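Local coordinates for protein Emp46p (Saccharomyces cerevisiae, PDB 2A6V) that serves as a calcium-independent cargo receptor with a lectin-like carbohydrate recognition domain and takes part in the secretion of glycoproteins, at residues Lys6-Glu18 with Glu211-Glu223. Residues are numbered along the deposited sequence; the frame is centred on the assembly and turned at random.
Sequences KWNKGYSLPNLLE and EILKMKLYDGVIE
Trp-7 straddles two side chains of strand 209-218. Its indole receives Lys-216 over one face, with CE 3.7 Å from the six-membered ring centroid and only 13° off the normal, a CH-pi contact; NZ makes an off-centre cation-pi contact. A chi1 of 66°, with CG between backbone N and carbonyl carbon, swings the indole over Lys-216. Trp-7 CB, carried by the backbone, is the bump on the Tyr-218 ring, 3.9 Å from the centroid of that ring, while Ile-222 CG2 packs against the opposite face. On the other side of the strand, Leu-217 fits its two methyls against Asn-8 CB and Tyr-11 CB, and Leu-13 CD1 fills the hollow between Met-215 CB (3.8 Å) and Ile-212 CG2.

Hydrogen bonds tie the loop to the strand at three backbone points. Asn-8 N gives a nearly straight bond to Leu-217 O (2.8 Å), Ser-12 OG accepts from Leu-217 N and donates to Asn-8 O, and Leu-13 N bonds Met-215 O. Beyond these, Asn-8 ND2 meets Asp-219 OD1 on the syn side, with amide and carboxylate planes 85° apart; Tyr-60 OH also bonds that oxygen. The N-terminal loop thus lines the edge of strand 209-218 beyond strand 41-43, within the antiparallel beta sandwich of the legume-like lectin fold.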
ATOM      1  N   LYS A   6     -18.115   4.635  11.576  1.00 31.38           N
ATOM      2  CA  LYS A   6     -16.815   4.271  12.198  1.00 30.74           C
ATOM      3  C   LYS A   6     -15.634   4.550  11.255  1.00 29.68           C
ATOM      4  O   LYS A   6     -14.704   5.260  11.629  1.00 29.79           O
ATOM      5  CB  LYS A   6     -16.818   2.805  12.649  1.00 31.87           C
ATOM      6  CG  LYS A   6     -15.832   2.475  13.781  1.00 31.87           C
ATOM      7  CD  LYS A   6     -15.665   3.643  14.741  1.00 33.76           C
ATOM      8  CE  LYS A   6     -14.936   3.254  16.000  1.00 34.72           C
ATOM      9  NZ  LYS A   6     -13.563   3.834  15.973  1.00 36.33           N
ATOM     10  N   TRP A   7     -15.657   4.009  10.040  1.00 27.48           N
ATOM     11  CA  TRP A   7     -14.613   4.384   9.098  1.00 26.84           C
ATOM     12  C   TRP A   7     -14.974   5.665   8.370  1.00 25.08           C
ATOM     13  O   TRP A   7     -16.147   6.029   8.245  1.00 25.51           O
ATOM     14  CB  TRP A   7     -14.258   3.258   8.128  1.00 27.29           C
ATOM     15  CG  TRP A   7     -15.340   2.878   7.192  1.00 29.32           C
ATOM     16  CD1 TRP A   7     -15.651   3.491   6.015  1.00 31.21           C
ATOM     17  CD2 TRP A   7     -16.248   1.787   7.328  1.00 33.00           C
ATOM     18  NE1 TRP A   7     -16.713   2.857   5.418  1.00 32.37           N
ATOM     19  CE2 TRP A   7     -17.100   1.805   6.202  1.00 33.59           C
ATOM     20  CE3 TRP A   7     -16.437   0.790   8.297  1.00 35.16           C
ATOM     21  CZ2 TRP A   7     -18.118   0.870   6.013  1.00 35.53           C
ATOM     22  CZ3 TRP A   7     -17.455  -0.143   8.108  1.00 36.53           C
ATOM     23  CH2 TRP A   7     -18.282  -0.093   6.973  1.00 36.13           C
ATOM     24  N   ASN A   8     -13.937   6.356   7.926  1.00 22.87           N
ATOM     25  CA  ASN A   8     -14.051   7.611   7.240  1.00 21.40           C
ATOM     26  C   ASN A   8     -14.299   7.313   5.772  1.00 21.25           C
ATOM     27  O   ASN A   8     -13.381   6.956   5.043  1.00 20.33           O
ATOM     28  CB  ASN A   8     -12.746   8.381   7.448  1.00 21.50           C
ATOM     29  CG  ASN A   8     -12.770   9.761   6.842  1.00 21.63           C
ATOM     30  OD1 ASN A   8     -13.489  10.023   5.875  1.00 21.89           O
ATOM     31  ND2 ASN A   8     -11.952  10.646   7.382  1.00 21.13           N
ATOM     32  N   LYS A   9     -15.551   7.469   5.339  1.00 21.03           N
ATOM     33  CA  LYS A   9     -15.971   7.118   3.979  1.00 21.98           C
ATOM     34  C   LYS A   9     -15.197   7.864   2.924  1.00 21.10           C
ATOM     35  O   LYS A   9     -14.870   7.301   1.879  1.00 20.72           O
ATOM     36  CB  LYS A   9     -17.465   7.383   3.794  1.00 22.89           C
ATOM     37  CG  LYS A   9     -18.341   6.388   4.514  1.00 25.55           C
ATOM     38  CD  LYS A   9     -19.808   6.745   4.333  1.00 29.05           C
ATOM     39  CE  LYS A   9     -20.693   5.541   4.581  1.00 31.21           C
ATOM     40  NZ  LYS A   9     -20.515   5.032   5.959  1.00 32.53           N
ATOM     41  N   GLY A  10     -14.891   9.130   3.203  1.00 20.64           N
ATOM     42  CA  GLY A  10     -14.166   9.976   2.267  1.00 20.17           C
ATOM     43  C   GLY A  10     -12.750   9.525   1.944  1.00 19.72           C
ATOM     44  O   GLY A  10     -12.223   9.852   0.886  1.00 20.39           O
ATOM     45  N   TYR A  11     -12.139   8.772   2.859  1.00 18.40           N
ATOM     46  CA  TYR A  11     -10.794   8.244   2.657  1.00 17.47           C
ATOM     47  C   TYR A  11     -10.762   6.711   2.651  1.00 16.26           C
ATOM     48  O   TYR A  11      -9.745   6.092   2.970  1.00 15.74           O
ATOM     49  CB  TYR A  11      -9.892   8.789   3.756  1.00 17.62           C
ATOM     50  CG  TYR A  11      -9.613  10.276   3.637  1.00 18.46           C
ATOM     51  CD1 TYR A  11      -8.473  10.727   2.998  1.00 18.01           C
ATOM     52  CD2 TYR A  11     -10.484  11.216   4.165  1.00 20.06           C
ATOM     53  CE1 TYR A  11      -8.197  12.090   2.869  1.00 20.87           C
ATOM     54  CE2 TYR A  11     -10.218  12.583   4.050  1.00 19.90           C
ATOM     55  CZ  TYR A  11      -9.077  13.008   3.407  1.00 20.61           C
ATOM     56  OH  TYR A  11      -8.822  14.370   3.310  1.00 23.00           O
ATOM     57  N   SER A  12     -11.871   6.095   2.273  1.00 15.45           N
ATOM     58  CA  SER A  12     -11.975   4.644   2.132  1.00 15.18           C
ATOM     59  C   SER A  12     -12.452   4.260   0.751  1.00 14.79           C
ATOM     60  O   SER A  12     -12.935   5.104  -0.011  1.00 14.86           O
ATOM     61  CB  SER A  12     -12.942   4.065   3.174  1.00 15.53           C
ATOM     62  OG  SER A  12     -12.576   4.430   4.493  1.00 14.57           O
ATOM     63  N   LEU A  13     -12.243   3.008   0.385  1.00 14.38           N
ATOM     64  CA  LEU A  13     -12.912   2.455  -0.780  1.00 14.36           C
ATOM     65  C   LEU A  13     -14.329   2.104  -0.372  1.00 15.31           C
ATOM     66  O   LEU A  13     -14.574   1.663   0.750  1.00 15.91           O
ATOM     67  CB  LEU A  13     -12.209   1.195  -1.294  1.00 14.80           C
ATOM     68  CG  LEU A  13     -10.965   1.410  -2.146  1.00 14.62           C
ATOM     69  CD1 LEU A  13     -10.269   0.069  -2.411  1.00 13.73           C
ATOM     70  CD2 LEU A  13     -11.290   2.160  -3.483  1.00 15.70           C
ATOM     71  N   PRO A  14     -15.272   2.254  -1.294  1.00 15.99           N
ATOM     72  CA  PRO A  14     -16.627   1.781  -1.032  1.00 16.86           C
ATOM     73  C   PRO A  14     -16.600   0.262  -1.059  1.00 17.69           C
ATOM     74  O   PRO A  14     -15.593  -0.333  -1.474  1.00 17.70           O
ATOM     75  CB  PRO A  14     -17.421   2.351  -2.212  1.00 17.02           C
ATOM     76  CG  PRO A  14     -16.455   2.373  -3.305  1.00 16.58           C
ATOM     77  CD  PRO A  14     -15.122   2.773  -2.663  1.00 16.99           C
ATOM     78  N   ASN A  15     -17.677  -0.377  -0.636  1.00 18.71           N
ATOM     79  CA  ASN A  15     -17.721  -1.814  -0.767  1.00 19.85           C
ATOM     80  C   ASN A  15     -17.736  -2.092  -2.263  1.00 19.99           C
ATOM     81  O   ASN A  15     -18.656  -1.724  -2.963  1.00 20.67           O
ATOM     82  CB  ASN A  15     -18.918  -2.418  -0.044  1.00 20.76           C
ATOM     83  CG  ASN A  15     -18.994  -3.893  -0.246  1.00 23.54           C
ATOM     84  OD1 ASN A  15     -19.330  -4.353  -1.335  1.00 28.97           O
ATOM     85  ND2 ASN A  15     -18.634  -4.660   0.783  1.00 29.85           N
ATOM     86  N   LEU A  16     -16.661  -2.678  -2.767  1.00 19.82           N
ATOM     87  CA  LEU A  16     -16.455  -2.797  -4.199  1.00 20.16           C
ATOM     88  C   LEU A  16     -17.471  -3.668  -4.893  1.00 21.39           C
ATOM     89  O   LEU A  16     -17.830  -3.424  -6.033  1.00 20.78           O
ATOM     90  CB  LEU A  16     -15.065  -3.340  -4.490  1.00 20.09           C
ATOM     91  CG  LEU A  16     -13.933  -2.450  -4.020  1.00 19.62           C
ATOM     92  CD1 LEU A  16     -12.630  -3.123  -4.340  1.00 18.22           C
ATOM     93  CD2 LEU A  16     -14.026  -1.054  -4.626  1.00 19.55           C
ATOM     94  N   LEU A  17     -17.896  -4.727  -4.215  1.00 22.76           N
ATOM     95  CA  LEU A  17     -18.857  -5.628  -4.800  1.00 24.00           C
ATOM     96  C   LEU A  17     -20.185  -4.934  -4.987  1.00 24.69           C
ATOM     97  O   LEU A  17     -20.843  -5.128  -6.008  1.00 25.94           O
ATOM     98  CB  LEU A  17     -19.040  -6.854  -3.924  1.00 23.31           C
ATOM     99  CG  LEU A  17     -19.908  -7.946  -4.531  1.00 23.60           C
ATOM    100  CD1 LEU A  17     -19.366  -8.469  -5.834  1.00 21.97           C
ATOM    101  CD2 LEU A  17     -20.053  -9.051  -3.528  1.00 23.10           C
ATOM    102  N   GLU A  18     -20.543  -4.091  -4.019  1.00 25.57           N
ATOM    103  CA  GLU A  18     -21.849  -3.437  -3.977  1.00 26.35           C
ATOM    104  C   GLU A  18     -21.928  -2.181  -4.843  1.00 26.75           C
ATOM    105  O   GLU A  18     -22.991  -1.577  -4.951  1.00 27.13           O
ATOM    106  CB  GLU A  18     -22.214  -3.085  -2.536  1.00 26.42           C
ATOM    107  CG  GLU A  18     -22.509  -4.303  -1.668  1.00 27.86           C
ATOM    108  CD  GLU A  18     -22.523  -3.976  -0.190  1.00 28.44           C
ATOM    109  OE1 GLU A  18     -22.036  -4.811   0.603  1.00 30.04           O
ATOM    110  OE2 GLU A  18     -23.007  -2.888   0.186  1.00 32.07           O
ATOM    111  N   GLU A 211      -4.120  -7.830  -6.216  1.00 11.44           N
ATOM    112  CA  GLU A 211      -5.533  -7.437  -6.129  1.00 11.48           C
ATOM    113  C   GLU A 211      -5.843  -6.733  -4.829  1.00 11.99           C
ATOM    114  O   GLU A 211      -5.310  -7.102  -3.782  1.00 12.91           O
ATOM    115  CB  GLU A 211      -6.432  -8.647  -6.284  1.00 11.91           C
ATOM    116  CG  GLU A 211      -6.063  -9.498  -7.485  1.00 12.28           C
ATOM    117  CD  GLU A 211      -7.001 -10.645  -7.770  1.00 12.62           C
ATOM    118  OE1 GLU A 211      -7.972 -10.836  -7.009  1.00 14.01           O
ATOM    119  OE2 GLU A 211      -6.779 -11.350  -8.768  1.00 15.43           O
ATOM    120  N   ILE A 212      -6.725  -5.732  -4.889  1.00 12.06           N
ATOM    121  CA  ILE A 212      -7.208  -5.001  -3.719  1.00 11.73           C
ATOM    122  C   ILE A 212      -8.712  -5.290  -3.560  1.00 13.30           C
ATOM    123  O   ILE A 212      -9.507  -4.972  -4.458  1.00 12.22           O
ATOM    124  CB  ILE A 212      -6.950  -3.486  -3.858  1.00 12.46           C
ATOM    125  CG1 ILE A 212      -5.445  -3.197  -4.037  1.00 11.95           C
ATOM    126  CG2 ILE A 212      -7.502  -2.745  -2.685  1.00 11.45           C
ATOM    127  CD1 ILE A 212      -4.562  -3.551  -2.844  1.00 13.87           C
ATOM    128  N   LEU A 213      -9.105  -5.836  -2.422  1.00 12.68           N
ATOM    129  CA  LEU A 213     -10.498  -6.201  -2.181  1.00 13.07           C
ATOM    130  C   LEU A 213     -11.230  -5.167  -1.334  1.00 13.27           C
ATOM    131  O   LEU A 213     -12.449  -5.003  -1.470  1.00 14.76           O
ATOM    132  CB  LEU A 213     -10.577  -7.565  -1.485  1.00 12.11           C
ATOM    133  CG  LEU A 213     -10.459  -8.766  -2.420  1.00 14.01           C
ATOM    134  CD1 LEU A 213      -9.108  -8.868  -3.064  1.00 13.98           C
ATOM    135  CD2 LEU A 213     -10.812 -10.001  -1.625  1.00 14.59           C
ATOM    136  N   LYS A 214     -10.511  -4.457  -0.455  1.00 12.89           N
ATOM    137  CA  LYS A 214     -11.116  -3.530   0.487  1.00 13.12           C
ATOM    138  C   LYS A 214     -10.050  -2.552   0.960  1.00 12.13           C
ATOM    139  O   LYS A 214      -8.846  -2.853   0.968  1.00 12.50           O
ATOM    140  CB  LYS A 214     -11.728  -4.265   1.671  1.00 14.21           C
ATOM    141  CG  LYS A 214     -12.520  -3.444   2.646  1.00 18.33           C
ATOM    142  CD  LYS A 214     -13.336  -4.351   3.646  1.00 23.24           C
ATOM    143  CE  LYS A 214     -12.719  -5.712   3.912  1.00 25.02           C
ATOM    144  NZ  LYS A 214     -13.440  -6.449   5.013  1.00 28.56           N
ATOM    145  N   MET A 215     -10.489  -1.356   1.295  1.00 12.13           N
ATOM    146  CA  MET A 215      -9.625  -0.403   1.993  1.00 11.70           C
ATOM    147  C   MET A 215     -10.465   0.515   2.864  1.00 12.79           C
ATOM    148  O   MET A 215     -11.455   1.069   2.400  1.00 12.71           O
ATOM    149  CB  MET A 215      -8.769   0.410   1.014  1.00 12.48           C
ATOM    150  CG  MET A 215      -7.806   1.421   1.697  1.00 11.88           C
ATOM    151  SD  MET A 215      -8.627   2.969   2.178  1.00 13.49           S
ATOM    152  CE  MET A 215      -7.295   3.898   2.843  1.00 14.57           C
ATOM    153  N   LYS A 216     -10.111   0.628   4.132  1.00 13.79           N
ATOM    154  CA  LYS A 216     -10.801   1.489   5.081  1.00 15.26           C
ATOM    155  C   LYS A 216      -9.788   2.316   5.833  1.00 16.03           C
ATOM    156  O   LYS A 216      -8.718   1.821   6.196  1.00 16.52           O
ATOM    157  CB  LYS A 216     -11.589   0.665   6.094  1.00 16.91           C
ATOM    158  CG  LYS A 216     -12.746  -0.117   5.529  1.00 20.15           C
ATOM    159  CD  LYS A 216     -13.486  -0.894   6.624  1.00 25.92           C
ATOM    160  CE  LYS A 216     -14.706  -1.626   6.081  1.00 29.34           C
ATOM    161  NZ  LYS A 216     -15.261  -2.616   7.052  1.00 32.30           N
ATOM    162  N   LEU A 217     -10.108   3.570   6.071  1.00 15.41           N
ATOM    163  CA  LEU A 217      -9.346   4.408   6.966  1.00 15.91           C
ATOM    164  C   LEU A 217     -10.264   4.787   8.114  1.00 16.39           C
ATOM    165  O   LEU A 217     -11.446   5.043   7.895  1.00 17.15           O
ATOM    166  CB  LEU A 217      -8.813   5.669   6.277  1.00 15.76           C
ATOM    167  CG  LEU A 217      -8.071   6.666   7.181  1.00 16.35           C
ATOM    168  CD1 LEU A 217      -7.019   7.405   6.405  1.00 16.26           C
ATOM    169  CD2 LEU A 217      -9.014   7.687   7.899  1.00 16.12           C
ATOM    170  N   TYR A 218      -9.714   4.817   9.324  1.00 17.03           N
ATOM    171  CA  TYR A 218     -10.434   5.240  10.523  1.00 17.76           C
ATOM    172  C   TYR A 218      -9.680   6.386  11.168  1.00 18.64           C
ATOM    173  O   TYR A 218      -8.454   6.378  11.259  1.00 18.12           O
ATOM    174  CB  TYR A 218     -10.560   4.098  11.551  1.00 17.06           C
ATOM    175  CG  TYR A 218     -11.173   2.808  11.071  1.00 19.74           C
ATOM    176  CD1 TYR A 218     -12.465   2.437  11.443  1.00 23.26           C
ATOM    177  CD2 TYR A 218     -10.452   1.926  10.265  1.00 20.72           C
ATOM    178  CE1 TYR A 218     -13.020   1.240  10.998  1.00 24.26           C
ATOM    179  CE2 TYR A 218     -10.994   0.742   9.829  1.00 23.25           C
ATOM    180  CZ  TYR A 218     -12.271   0.400  10.192  1.00 25.22           C
ATOM    181  OH  TYR A 218     -12.789  -0.794   9.735  1.00 29.71           O
ATOM    182  N   ASP A 219     -10.425   7.360  11.670  1.00 19.34           N
ATOM    183  CA  ASP A 219      -9.842   8.538  12.289  1.00 21.31           C
ATOM    184  C   ASP A 219      -9.471   8.235  13.749  1.00 22.60           C
ATOM    185  O   ASP A 219      -9.684   9.052  14.641  1.00 22.68           O
ATOM    186  CB  ASP A 219     -10.840   9.708  12.263  1.00 21.46           C
ATOM    187  CG  ASP A 219     -11.165  10.212  10.864  1.00 23.61           C
ATOM    188  OD1 ASP A 219     -10.348  10.094   9.923  1.00 23.39           O
ATOM    189  OD2 ASP A 219     -12.239  10.800  10.624  1.00 26.07           O
ATOM    190  N   GLY A 220      -8.920   7.055  13.999  1.00 24.03           N
ATOM    191  CA  GLY A 220      -8.506   6.677  15.333  1.00 25.42           C
ATOM    192  C   GLY A 220      -7.872   5.296  15.367  1.00 27.31           C
ATOM    193  O   GLY A 220      -7.790   4.614  14.347  1.00 26.78           O
ATOM    194  N   VAL A 221      -7.396   4.918  16.548  1.00 29.32           N
ATOM    195  CA  VAL A 221      -6.860   3.597  16.814  1.00 31.08           C
ATOM    196  C   VAL A 221      -8.012   2.705  17.203  1.00 32.52           C
ATOM    197  O   VAL A 221      -8.717   2.982  18.172  1.00 32.86           O
ATOM    198  CB  VAL A 221      -5.872   3.613  17.999  1.00 31.33           C
ATOM    199  CG1 VAL A 221      -5.257   2.227  18.191  1.00 32.05           C
ATOM    200  CG2 VAL A 221      -4.812   4.698  17.819  1.00 31.93           C
ATOM    201  N   ILE A 222      -8.189   1.620  16.467  1.00 34.74           N
ATOM    202  CA  ILE A 222      -9.336   0.751  16.676  1.00 36.16           C
ATOM    203  C   ILE A 222      -8.982  -0.403  17.613  1.00 37.53           C
ATOM    204  O   ILE A 222      -7.839  -0.863  17.639  1.00 37.55           O
ATOM    205  CB  ILE A 222      -9.894   0.244  15.315  1.00 36.33           C
ATOM    206  CG1 ILE A 222      -8.886  -0.638  14.566  1.00 36.51           C
ATOM    207  CG2 ILE A 222     -10.311   1.430  14.429  1.00 36.54           C
ATOM    208  CD1 ILE A 222      -9.455  -1.263  13.313  1.00 36.43           C
ATOM    209  N   GLU A 223      -9.970  -0.863  18.376  1.00 38.88           N
ATOM    210  CA  GLU A 223      -9.764  -1.959  19.326  1.00 40.11           C
ATOM    211  C   GLU A 223      -9.336  -3.240  18.615  1.00 40.10           C
ATOM    212  O   GLU A 223      -8.456  -3.958  19.095  1.00 40.68           O
ATOM    213  CB  GLU A 223     -11.035  -2.213  20.156  1.00 40.58           C
ATOM    214  CG  GLU A 223     -12.215  -2.785  19.370  1.00 42.87           C
ATOM    215  CD  GLU A 223     -13.564  -2.285  19.867  1.00 45.14           C
ATOM    216  OE1 GLU A 223     -13.752  -2.199  21.099  1.00 46.69           O
ATOM    217  OE2 GLU A 223     -14.440  -1.976  19.026  1.00 47.41           O
TER
HETATM  218  O   HOH W   1     -13.270   7.293  11.373  1.00 31.05           O
HETATM  219  O   HOH W   2     -13.538  -1.132   0.876  1.00 18.45           O
HETATM  220  O   HOH W   3     -14.622  -3.497  -0.509  1.00 20.51           O